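Quinone oxidoreductase 1 (Escherichia coli, PDB 1QOR) catalyses the one-electron reduction of quinones to semiquinones with NADPH as the electron donor, working as a homodimer. Local coordinates at residues Glu223-Cys228 against Gly233-Phe238. Numbering follows the deposited sequence.
Sequences ERSLDC and GLMVSF. With NDP (NADPH dihydro-nicotinamide-adenine-dinucleotide phosphate), chain D.
Met235 spans two residues of helix 222-227, its thioether lying against Ser225 and its inner methylenes against Leu226. The methyl CE meets Ser225 CB at 3.6 Å, and Met235 SD lies 4.0 Å from the same carbon. Nearer the strand, Leu226 CD2 rests 3.8 Å from Met235 CG, the two side chains crossing at about a right angle. With CG anti to the backbone N (chi1 164°) and a bend at chi2, Met235 rises from strand 233-237 and lays its sulfur and methyl along the serine. Ser225 meets the methionine through CB, and its hydroxyl is hydrogen-bonded to Asp215, with a weak bond to His147; Asp215 also touches Met235. This is helix-on-sheet packing in the Rossmann-type nucleotide-binding domain, where 233-237 runs parallel between strands 210-215 and 260-262. The strand leads directly into the cofactor pocket: the edge of the Phe238 ring approaches the nicotinamide, with CD2 3.6 Å from NDP C2N, while the carboxamide N7N donates to Phe238 O, an atom whose position is less certain. Between helix and strand the side chains that meet are buried and touch through carbon and sulfur, which is consistent with a contact held by apolar packing.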
ATOM      1  N   GLU A 223      -2.877  -1.819  14.343  1.00 25.51           N
ATOM      2  CA  GLU A 223      -4.187  -2.424  14.215  1.00 28.70           C
ATOM      3  C   GLU A 223      -5.331  -1.393  14.385  1.00 26.63           C
ATOM      4  O   GLU A 223      -6.281  -1.364  13.571  1.00 25.62           O
ATOM      5  CB  GLU A 223      -4.291  -3.594  15.203  1.00 34.47           C
ATOM      6  CG  GLU A 223      -4.412  -4.987  14.520  1.00 44.81           C
ATOM      7  CD  GLU A 223      -3.083  -5.783  14.459  1.00 51.54           C
ATOM      8  OE1 GLU A 223      -2.114  -5.398  15.196  1.00 54.99           O
ATOM      9  OE2 GLU A 223      -3.014  -6.802  13.684  1.00 54.00           O
ATOM     10  N   ARG A 224      -5.210  -0.520  15.389  1.00 24.61           N
ATOM     11  CA  ARG A 224      -6.215   0.527  15.608  1.00 23.91           C
ATOM     12  C   ARG A 224      -6.375   1.437  14.367  1.00 22.35           C
ATOM     13  O   ARG A 224      -7.501   1.647  13.892  1.00 21.94           O
ATOM     14  CB  ARG A 224      -5.918   1.321  16.898  1.00 24.07           C
ATOM     15  CG  ARG A 224      -6.271   0.502  18.140  1.00 25.78           C
ATOM     16  CD  ARG A 224      -5.927   1.144  19.491  1.00 28.00           C
ATOM     17  NE  ARG A 224      -4.495   1.370  19.641  1.00 30.68           N
ATOM     18  CZ  ARG A 224      -3.955   2.226  20.511  1.00 32.48           C
ATOM     19  NH1 ARG A 224      -4.725   2.927  21.335  1.00 33.73           N
ATOM     20  NH2 ARG A 224      -2.649   2.479  20.474  1.00 33.44           N
ATOM     21  N   SER A 225      -5.256   1.812  13.735  1.00 20.78           N
ATOM     22  CA  SER A 225      -5.316   2.655  12.559  1.00 18.90           C
ATOM     23  C   SER A 225      -6.001   1.987  11.371  1.00 21.69           C
ATOM     24  O   SER A 225      -6.802   2.630  10.654  1.00 20.67           O
ATOM     25  CB  SER A 225      -3.937   3.119  12.193  1.00 18.53           C
ATOM     26  OG  SER A 225      -3.452   4.029  13.174  1.00 17.40           O
ATOM     27  N   LEU A 226      -5.718   0.692  11.149  1.00 22.26           N
ATOM     28  CA  LEU A 226      -6.357  -0.005  10.033  1.00 22.58           C
ATOM     29  C   LEU A 226      -7.887  -0.042  10.251  1.00 22.61           C
ATOM     30  O   LEU A 226      -8.676   0.071   9.300  1.00 22.26           O
ATOM     31  CB  LEU A 226      -5.778  -1.419   9.880  1.00 23.20           C
ATOM     32  CG  LEU A 226      -4.275  -1.475   9.498  1.00 24.31           C
ATOM     33  CD1 LEU A 226      -3.839  -2.937   9.379  1.00 24.42           C
ATOM     34  CD2 LEU A 226      -3.990  -0.741   8.185  1.00 22.07           C
ATOM     35  N   ASP A 227      -8.289  -0.181  11.513  1.00 22.51           N
ATOM     36  CA  ASP A 227      -9.688  -0.185  11.882  1.00 23.70           C
ATOM     37  C   ASP A 227     -10.385   1.196  11.709  1.00 23.93           C
ATOM     38  O   ASP A 227     -11.614   1.263  11.763  1.00 25.80           O
ATOM     39  CB  ASP A 227      -9.850  -0.670  13.325  1.00 24.55           C
ATOM     40  CG  ASP A 227      -9.826  -2.187  13.439  1.00 26.99           C
ATOM     41  OD1 ASP A 227     -10.123  -2.877  12.431  1.00 26.37           O
ATOM     42  OD2 ASP A 227      -9.521  -2.695  14.550  1.00 29.05           O
ATOM     43  N   CYS A 228      -9.633   2.276  11.482  1.00 22.11           N
ATOM     44  CA  CYS A 228     -10.250   3.609  11.295  1.00 21.37           C
ATOM     45  C   CYS A 228     -10.424   3.935   9.839  1.00 21.33           C
ATOM     46  O   CYS A 228     -10.854   5.031   9.497  1.00 21.21           O
ATOM     47  CB  CYS A 228      -9.385   4.711  11.906  1.00 16.93           C
ATOM     48  SG  CYS A 228      -9.252   4.507  13.668  1.00 20.24           S
ATOM     49  N   GLY A 233      -9.217   2.465   1.691  1.00 20.25           N
ATOM     50  CA  GLY A 233      -8.532   3.635   2.219  1.00 19.82           C
ATOM     51  C   GLY A 233      -7.028   3.452   2.191  1.00 20.09           C
ATOM     52  O   GLY A 233      -6.518   2.355   1.898  1.00 20.98           O
ATOM     53  N   LEU A 234      -6.300   4.513   2.524  1.00 19.69           N
ATOM     54  CA  LEU A 234      -4.846   4.490   2.498  1.00 19.03           C
ATOM     55  C   LEU A 234      -4.214   4.671   3.842  1.00 19.62           C
ATOM     56  O   LEU A 234      -4.457   5.678   4.494  1.00 20.98           O
ATOM     57  CB  LEU A 234      -4.322   5.578   1.582  1.00 17.12           C
ATOM     58  CG  LEU A 234      -2.793   5.755   1.537  1.00 18.84           C
ATOM     59  CD1 LEU A 234      -2.028   4.593   0.815  1.00 16.33           C
ATOM     60  CD2 LEU A 234      -2.529   7.082   0.824  1.00 18.16           C
ATOM     61  N   MET A 235      -3.389   3.706   4.250  1.00 20.03           N
ATOM     62  CA  MET A 235      -2.681   3.761   5.519  1.00 20.14           C
ATOM     63  C   MET A 235      -1.247   4.227   5.220  1.00 20.35           C
ATOM     64  O   MET A 235      -0.537   3.573   4.424  1.00 20.13           O
ATOM     65  CB  MET A 235      -2.701   2.373   6.193  1.00 20.15           C
ATOM     66  CG  MET A 235      -1.693   2.181   7.322  1.00 22.22           C
ATOM     67  SD  MET A 235      -1.997   3.244   8.754  1.00 23.35           S
ATOM     68  CE  MET A 235      -1.072   2.472  10.111  1.00 23.92           C
ATOM     69  N   VAL A 236      -0.859   5.395   5.759  1.00 18.84           N
ATOM     70  CA  VAL A 236       0.488   5.935   5.580  1.00 16.63           C
ATOM     71  C   VAL A 236       1.324   5.703   6.835  1.00 18.05           C
ATOM     72  O   VAL A 236       1.140   6.375   7.859  1.00 18.16           O
ATOM     73  CB  VAL A 236       0.464   7.439   5.196  1.00 16.98           C
ATOM     74  CG1 VAL A 236       1.913   7.950   4.850  1.00 14.96           C
ATOM     75  CG2 VAL A 236      -0.474   7.658   3.981  1.00 14.76           C
ATOM     76  N   SER A 237       2.161   4.662   6.816  1.00 17.94           N
ATOM     77  CA  SER A 237       3.034   4.347   7.953  1.00 18.44           C
ATOM     78  C   SER A 237       4.351   5.104   7.699  1.00 19.24           C
ATOM     79  O   SER A 237       5.111   4.753   6.791  1.00 19.55           O
ATOM     80  CB  SER A 237       3.278   2.852   7.992  1.00 19.52           C
ATOM     81  OG  SER A 237       4.006   2.508   9.157  1.00 22.01           O
ATOM     82  N   PHE A 238       4.630   6.163   8.468  1.00 18.98           N
ATOM     83  CA  PHE A 238       5.810   6.967   8.179  1.00 16.07           C
ATOM     84  C   PHE A 238       6.711   7.222   9.357  1.00 16.89           C
ATOM     85  O   PHE A 238       7.539   8.121   9.312  1.00 18.24           O
ATOM     86  CB  PHE A 238       5.387   8.288   7.475  1.00 15.72           C
ATOM     87  CG  PHE A 238       4.782   9.340   8.395  1.00 15.72           C
ATOM     88  CD1 PHE A 238       3.437   9.297   8.733  1.00 16.56           C
ATOM     89  CD2 PHE A 238       5.571  10.394   8.880  1.00 17.21           C
ATOM     90  CE1 PHE A 238       2.861  10.283   9.536  1.00 18.43           C
ATOM     91  CE2 PHE A 238       5.029  11.391   9.692  1.00 20.49           C
ATOM     92  CZ  PHE A 238       3.664  11.344  10.025  1.00 20.46           C
TER
HETATM   93  PA  NDP D 350       7.937  13.992  17.734  1.00 20.74           P
HETATM   94  O1A NDP D 350       8.400  15.324  18.203  1.00 20.09           O
HETATM   95  O2A NDP D 350       6.602  13.894  17.086  1.00 21.04           O
HETATM   96  O5B NDP D 350       8.081  12.932  18.855  1.00 17.48           O
HETATM   97  C5B NDP D 350       7.510  11.652  18.782  1.00 19.51           C
HETATM   98  C4B NDP D 350       6.167  11.686  19.446  1.00 21.72           C
HETATM   99  O4B NDP D 350       5.614  10.436  19.055  1.00 23.60           O
HETATM  100  C3B NDP D 350       6.137  11.679  20.980  1.00 23.09           C
HETATM  101  O3B NDP D 350       6.256  13.040  21.475  1.00 20.88           O
HETATM  102  C2B NDP D 350       4.873  10.887  21.281  1.00 22.16           C
HETATM  103  O2B NDP D 350       3.798  11.807  21.422  1.00 23.51           O
HETATM  104  C1B NDP D 350       4.698   9.935  20.018  1.00 22.07           C
HETATM  105  N9A NDP D 350       4.899   8.577  20.548  1.00 22.32           N
HETATM  106  C8A NDP D 350       4.001   7.595  20.634  1.00 21.15           C
HETATM  107  N7A NDP D 350       4.554   6.525  21.218  1.00 20.68           N
HETATM  108  C5A NDP D 350       5.790   6.888  21.476  1.00 21.42           C
HETATM  109  C6A NDP D 350       6.739   6.099  22.114  1.00 21.51           C
HETATM  110  N6A NDP D 350       6.490   4.863  22.532  1.00 20.06           N
HETATM  111  N1A NDP D 350       7.931   6.666  22.298  1.00 21.55           N
HETATM  112  C2A NDP D 350       8.220   7.934  21.893  1.00 23.54           C
HETATM  113  N3A NDP D 350       7.298   8.685  21.285  1.00 23.95           N
HETATM  114  C4A NDP D 350       6.054   8.165  21.076  1.00 22.23           C
HETATM  115  O3  NDP D 350       9.016  13.622  16.626  1.00 20.67           O
HETATM  116  PN  NDP D 350       9.375  14.139  15.176  1.00 21.45           P
HETATM  117  O1N NDP D 350       8.505  15.294  14.751  1.00 21.22           O
HETATM  118  O2N NDP D 350      10.877  14.277  15.077  1.00 20.88           O
HETATM  119  O5D NDP D 350       8.944  12.797  14.325  1.00 22.09           O
HETATM  120  C5D NDP D 350       7.652  12.207  14.335  1.00 20.51           C
HETATM  121  C4D NDP D 350       7.656  10.891  13.631  1.00 22.98           C
HETATM  122  O4D NDP D 350       7.808  11.084  12.207  1.00 22.60           O
HETATM  123  C3D NDP D 350       8.787   9.968  14.067  1.00 23.60           C
HETATM  124  O3D NDP D 350       8.308   8.624  14.177  1.00 22.73           O
HETATM  125  C2D NDP D 350       9.784  10.126  12.898  1.00 22.12           C
HETATM  126  O2D NDP D 350      10.652   9.025  12.802  1.00 23.76           O
HETATM  127  C1D NDP D 350       8.892  10.210  11.694  1.00 22.21           C
HETATM  128  N1N NDP D 350       9.304  10.971  10.483  1.00 19.20           N
HETATM  129  C2N NDP D 350       9.170  10.393   9.246  1.00 14.72           C
HETATM  130  C3N NDP D 350       9.550  11.124   8.133  1.00 18.38           C
HETATM  131  C7N NDP D 350       9.388  10.546   6.734  1.00 18.85           C
HETATM  132  O7N NDP D 350       9.679  11.201   5.739  1.00 18.10           O
HETATM  133  N7N NDP D 350       8.914   9.318   6.696  1.00 19.60           N
HETATM  134  C4N NDP D 350      10.047  12.412   8.242  1.00 18.79           C
HETATM  135  C5N NDP D 350      10.173  12.987   9.513  1.00 19.64           C
HETATM  136  C6N NDP D 350       9.805  12.249  10.625  1.00 19.02           C
HETATM  137  P2B NDP D 350       2.486  11.452  22.383  1.00 24.17           P
HETATM  138  O1X NDP D 350       1.498  12.503  22.057  1.00 24.60           O
HETATM  139  O2X NDP D 350       2.051  10.108  21.979  1.00 26.23           O
HETATM  140  O3X NDP D 350       3.040  11.504  23.749  1.00 25.09           O